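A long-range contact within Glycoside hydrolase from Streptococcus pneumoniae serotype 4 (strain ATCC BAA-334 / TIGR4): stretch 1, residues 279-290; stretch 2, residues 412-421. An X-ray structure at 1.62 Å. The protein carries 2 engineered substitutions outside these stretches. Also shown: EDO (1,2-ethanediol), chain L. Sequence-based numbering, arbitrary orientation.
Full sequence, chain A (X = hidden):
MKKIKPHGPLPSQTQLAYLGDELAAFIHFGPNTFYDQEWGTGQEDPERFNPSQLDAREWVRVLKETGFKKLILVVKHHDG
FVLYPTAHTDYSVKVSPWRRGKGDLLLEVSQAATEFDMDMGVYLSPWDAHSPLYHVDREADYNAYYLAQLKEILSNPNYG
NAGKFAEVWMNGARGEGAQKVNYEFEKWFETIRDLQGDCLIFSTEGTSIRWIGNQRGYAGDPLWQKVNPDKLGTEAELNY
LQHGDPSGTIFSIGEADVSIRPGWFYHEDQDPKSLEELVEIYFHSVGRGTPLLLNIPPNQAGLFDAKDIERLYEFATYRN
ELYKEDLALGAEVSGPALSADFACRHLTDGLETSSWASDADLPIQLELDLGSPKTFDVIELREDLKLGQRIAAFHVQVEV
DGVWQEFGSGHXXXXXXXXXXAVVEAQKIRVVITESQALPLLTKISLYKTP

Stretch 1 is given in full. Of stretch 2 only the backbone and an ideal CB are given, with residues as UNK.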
# COMPACT_ATOMS: atom_id res chain seq x y z
N VAL A 279 -2.38 -14.78 0.09
CA VAL A 279 -2.93 -14.12 -1.08
C VAL A 279 -2.57 -12.64 -1.05
O VAL A 279 -2.20 -12.10 -2.09
CB VAL A 279 -4.45 -14.38 -1.22
CG1 VAL A 279 -5.09 -13.38 -2.18
CG2 VAL A 279 -4.71 -15.80 -1.71
N GLU A 280 -2.63 -11.99 0.12
CA GLU A 280 -2.22 -10.59 0.22
C GLU A 280 -0.74 -10.45 -0.15
O GLU A 280 -0.39 -9.56 -0.94
CB GLU A 280 -2.51 -9.97 1.59
CG GLU A 280 -4.02 -9.87 1.84
CD GLU A 280 -4.77 -9.14 0.74
OE1 GLU A 280 -5.63 -9.77 0.10
OE2 GLU A 280 -4.48 -7.94 0.52
N ILE A 281 0.10 -11.34 0.42
CA ILE A 281 1.52 -11.34 0.08
C ILE A 281 1.69 -11.47 -1.44
O ILE A 281 2.51 -10.77 -2.04
CB ILE A 281 2.24 -12.44 0.89
CG1 ILE A 281 2.34 -12.02 2.37
CG2 ILE A 281 3.61 -12.73 0.28
CD1 ILE A 281 2.67 -13.14 3.34
N TYR A 282 0.96 -12.42 -2.05
CA TYR A 282 1.11 -12.69 -3.47
C TYR A 282 0.83 -11.42 -4.28
O TYR A 282 1.63 -11.06 -5.16
CB TYR A 282 0.18 -13.84 -3.86
CG TYR A 282 0.32 -14.27 -5.30
CD1 TYR A 282 1.44 -14.98 -5.72
CD2 TYR A 282 -0.64 -13.94 -6.24
CE1 TYR A 282 1.58 -15.36 -7.04
CE2 TYR A 282 -0.53 -14.34 -7.56
CZ TYR A 282 0.58 -15.06 -7.96
OH TYR A 282 0.70 -15.47 -9.25
N PHE A 283 -0.27 -10.73 -3.97
CA PHE A 283 -0.60 -9.55 -4.76
C PHE A 283 0.41 -8.41 -4.55
O PHE A 283 0.51 -7.54 -5.43
CB PHE A 283 -2.04 -9.10 -4.47
CG PHE A 283 -3.04 -9.86 -5.30
CD1 PHE A 283 -3.29 -9.52 -6.62
CD2 PHE A 283 -3.77 -10.92 -4.74
CE1 PHE A 283 -4.19 -10.24 -7.40
CE2 PHE A 283 -4.68 -11.63 -5.51
CZ PHE A 283 -4.89 -11.30 -6.84
N HIS A 284 1.09 -8.40 -3.40
CA HIS A 284 2.04 -7.31 -3.11
C HIS A 284 3.48 -7.68 -3.46
O HIS A 284 4.38 -6.86 -3.22
CB HIS A 284 1.92 -6.87 -1.64
CG HIS A 284 0.63 -6.17 -1.37
ND1 HIS A 284 -0.50 -6.84 -0.93
CD2 HIS A 284 0.27 -4.87 -1.46
CE1 HIS A 284 -1.49 -6.00 -0.77
NE2 HIS A 284 -1.05 -4.78 -1.09
N SER A 285 3.69 -8.86 -4.08
CA SER A 285 5.03 -9.30 -4.43
C SER A 285 5.02 -9.61 -5.93
O SER A 285 5.29 -8.77 -6.78
CB SER A 285 5.53 -10.46 -3.52
OG SER A 285 4.60 -11.55 -3.57
N VAL A 286 4.52 -10.80 -6.28
CA VAL A 286 4.38 -11.18 -7.67
C VAL A 286 3.47 -10.18 -8.38
O VAL A 286 3.74 -9.82 -9.53
CB VAL A 286 3.83 -12.63 -7.76
CG1 VAL A 286 3.43 -12.97 -9.19
CG2 VAL A 286 4.92 -13.61 -7.27
N GLY A 287 2.40 -9.75 -7.70
CA GLY A 287 1.47 -8.78 -8.27
C GLY A 287 2.05 -7.36 -8.37
O GLY A 287 1.38 -6.50 -8.95
N ARG A 288 3.27 -7.14 -7.90
CA ARG A 288 3.93 -5.84 -8.10
C ARG A 288 5.20 -6.01 -8.92
O ARG A 288 6.02 -5.08 -9.04
CB ARG A 288 4.17 -5.13 -6.76
CG ARG A 288 2.87 -4.58 -6.20
CD ARG A 288 3.08 -3.89 -4.87
NE ARG A 288 1.83 -3.25 -4.51
CZ ARG A 288 1.68 -2.35 -3.55
NH1 ARG A 288 2.70 -1.97 -2.77
NH2 ARG A 288 0.49 -1.78 -3.39
N GLY A 289 5.36 -7.18 -9.54
CA GLY A 289 6.42 -7.34 -10.53
C GLY A 289 7.72 -7.89 -9.93
O GLY A 289 8.77 -7.78 -10.55
N THR A 290 7.63 -8.57 -8.78
CA THR A 290 8.86 -9.15 -8.25
C THR A 290 8.60 -10.56 -7.71
O THR A 290 7.48 -10.86 -7.30
CB THR A 290 9.46 -8.21 -7.19
OG1 THR A 290 10.87 -8.46 -7.10
CG2 THR A 290 8.84 -8.37 -5.82
N UNK A 412 4.13 1.96 -10.96
CA UNK A 412 4.85 1.14 -11.92
C UNK A 412 4.01 -0.03 -12.43
O UNK A 412 2.99 -0.43 -11.83
CB UNK A 412 6.14 0.62 -11.29
N UNK A 413 4.47 -0.59 -13.54
CA UNK A 413 3.96 -1.84 -14.07
C UNK A 413 5.05 -2.89 -13.89
O UNK A 413 4.88 -3.84 -13.11
CB UNK A 413 3.55 -1.70 -15.54
N UNK A 414 6.18 -2.75 -14.60
CA UNK A 414 7.27 -3.70 -14.48
C UNK A 414 7.01 -4.98 -15.29
O UNK A 414 6.26 -4.96 -16.28
CB UNK A 414 7.49 -4.05 -13.01
N UNK A 415 7.59 -6.10 -14.84
CA UNK A 415 7.44 -7.35 -15.56
C UNK A 415 5.96 -7.76 -15.61
O UNK A 415 5.47 -8.29 -16.61
CB UNK A 415 8.28 -8.45 -14.91
N UNK A 416 5.28 -7.55 -14.48
CA UNK A 416 3.89 -7.94 -14.36
C UNK A 416 3.30 -7.20 -13.17
O UNK A 416 3.85 -7.22 -12.08
CB UNK A 416 3.74 -9.46 -14.20
N UNK A 417 2.14 -6.57 -13.40
CA UNK A 417 1.44 -5.86 -12.34
C UNK A 417 0.01 -6.40 -12.30
O UNK A 417 -0.67 -6.41 -13.33
CB UNK A 417 1.46 -4.35 -12.56
N UNK A 418 -0.39 -6.86 -11.13
CA UNK A 418 -1.79 -7.20 -10.87
C UNK A 418 -2.35 -6.03 -10.09
O UNK A 418 -1.69 -5.46 -9.21
CB UNK A 418 -1.94 -8.52 -10.11
N UNK A 419 -3.50 -5.55 -10.54
CA UNK A 419 -4.16 -4.53 -9.75
C UNK A 419 -5.62 -4.94 -9.47
O UNK A 419 -6.37 -5.16 -10.41
CB UNK A 419 -4.10 -3.18 -10.47
N UNK A 420 -5.97 -5.05 -8.18
CA UNK A 420 -7.31 -5.46 -7.79
C UNK A 420 -8.19 -4.23 -7.63
O UNK A 420 -7.72 -3.13 -7.32
CB UNK A 420 -7.28 -6.28 -6.50
N UNK A 421 -9.48 -4.46 -7.86
CA UNK A 421 -10.50 -3.47 -7.62
C UNK A 421 -11.75 -4.17 -7.11
O UNK A 421 -11.74 -5.39 -6.96
CB UNK A 421 -10.79 -2.66 -8.89
C1 EDO L . 7.91 -11.31 -11.08
O1 EDO L . 8.38 -12.54 -10.67
C2 EDO L . 6.46 -11.49 -11.00
O2 EDO L . 5.78 -10.38 -11.25

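At position 412 the CB lies sideways to stretch 1 with nothing of it within 5.5 Å, so the contact sets little rule. The residue is Thr-412, whose OG1 sits 2.7 Å from a water that also donates to Arg-288 O (3.0 Å). Position 413 points away and leaves the choice equally free; it is Val-413.

Position 414 has phi 80° and psi -152°, and positive phi by itself favours glycine; Gly-414 is found. At 415 the CB is sideways, 4.4 Å from Gly-289 O, and many side chains would suit. Tyr-415 is deposited, and its ring leads away. A water accepts from Tyr-415 N (2.8 Å) and donates to Gly-289 O (2.8 Å).

Position 416 is extended, its CB sideways and 4.7 Å from Val-286 O. A long chain could run beside Val-286 toward the hydroxyl of Tyr-282, whether aliphatic or polar at its tip. Lys-416 does so with all four chi angles t, bringing CE to 4.4 Å from Val-286 CG1 and NZ to 4.3 Å from Tyr-282 OH, too far to bond.

At 417 the CB points away, yet the carbonyl oxygen of Gly-287 and the aliphatic part of Arg-288 remain within reach of a chain that bends back. Something long and flexible fits, though a second positive charge beside Arg-288 looks unpromising. Arg-417 is there nonetheless. Its guanidinium has Arg-288 CG over one face, and a water accepts from both Arg-417 NH2 (2.8 Å) and Arg-288 NE (3.1 Å), while Arg-417 NH1 donates to Thr-412 O (2.8 Å).

Position 418 faces stretch 1. Its N donates to Gly-287 O at 2.8 Å, and its CB is 3.9 Å from both Phe-283 CD1 and Gly-287 CA, with Tyr-282 beyond. A medium apolar residue is called for, leucine, isoleucine or methionine. Leu-418 sets CB at the edge of the Phe-283 ring and CD1 4.2 Å from Tyr-282 CE2; a water donates to both Leu-418 O (2.6 Å) and Phe-283 O (2.7 Å).

Position 419 points away, unconstrained by stretch 1: Leu-419.

At 420 the CB again points toward stretch 1, 5.1 Å from Phe-283 CE1, and Glu-280 offers a carboxylate beyond the ring. A long cation suits, lysine or arginine, and a flat one could also stack. Arg-420 covers Phe-283 with CD over the face, lays its guanidinium flat on the ring at 3°, and forms a salt bridge: NH1 to Glu-280 OE1 at 2.8 Å, NH2 to Glu-280 OE2 at 3.0 Å.

Position 421 is out of reach and is Gly-421.

Stretch 2 412-421: TVGYKRLLRG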
# COMPACT_ATOMS: atom_id res chain seq x y z
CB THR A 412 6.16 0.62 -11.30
OG1 THR A 412 5.82 0.10 -10.00
CG2 THR A 412 7.19 1.72 -11.14
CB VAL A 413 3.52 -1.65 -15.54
CG1 VAL A 413 3.17 -2.99 -16.18
CG2 VAL A 413 2.28 -0.74 -15.63
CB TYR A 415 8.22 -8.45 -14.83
CG TYR A 415 8.29 -9.71 -15.66
CD1 TYR A 415 9.27 -9.85 -16.63
CD2 TYR A 415 7.36 -10.72 -15.46
CE1 TYR A 415 9.32 -10.99 -17.42
CE2 TYR A 415 7.39 -11.86 -16.25
CZ TYR A 415 8.37 -11.97 -17.23
OH TYR A 415 8.50 -13.10 -18.00
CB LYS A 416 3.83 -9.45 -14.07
CG LYS A 416 2.47 -9.99 -13.64
CD LYS A 416 2.52 -11.52 -13.61
CE LYS A 416 1.31 -12.16 -12.98
NZ LYS A 416 1.40 -13.65 -13.06
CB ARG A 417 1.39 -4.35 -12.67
CG ARG A 417 0.65 -3.47 -11.67
CD ARG A 417 1.40 -3.41 -10.34
NE ARG A 417 0.63 -2.83 -9.25
CZ ARG A 417 0.75 -1.60 -8.79
NH1 ARG A 417 1.51 -0.69 -9.41
NH2 ARG A 417 0.03 -1.25 -7.73
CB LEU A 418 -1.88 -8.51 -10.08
CG LEU A 418 -1.28 -9.72 -10.79
CD1 LEU A 418 -1.26 -10.94 -9.86
CD2 LEU A 418 -2.07 -10.04 -12.06
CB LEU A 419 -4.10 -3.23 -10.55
CG LEU A 419 -4.75 -2.04 -9.86
CD1 LEU A 419 -3.91 -1.60 -8.65
CD2 LEU A 419 -4.85 -0.90 -10.88
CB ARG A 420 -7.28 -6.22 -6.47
CG ARG A 420 -6.71 -7.62 -6.63
CD ARG A 420 -6.60 -8.33 -5.29
NE ARG A 420 -5.65 -7.68 -4.41
CZ ARG A 420 -5.45 -7.99 -3.13
NH1 ARG A 420 -6.14 -8.97 -2.56
NH2 ARG A 420 -4.52 -7.37 -2.43
O HOH W 1 -1.37 -6.12 -6.76
O HOH W 2 5.04 -2.50 -10.30
O HOH W 3 -0.83 -3.42 -6.12
O HOH W 4 9.06 -5.79 -12.43
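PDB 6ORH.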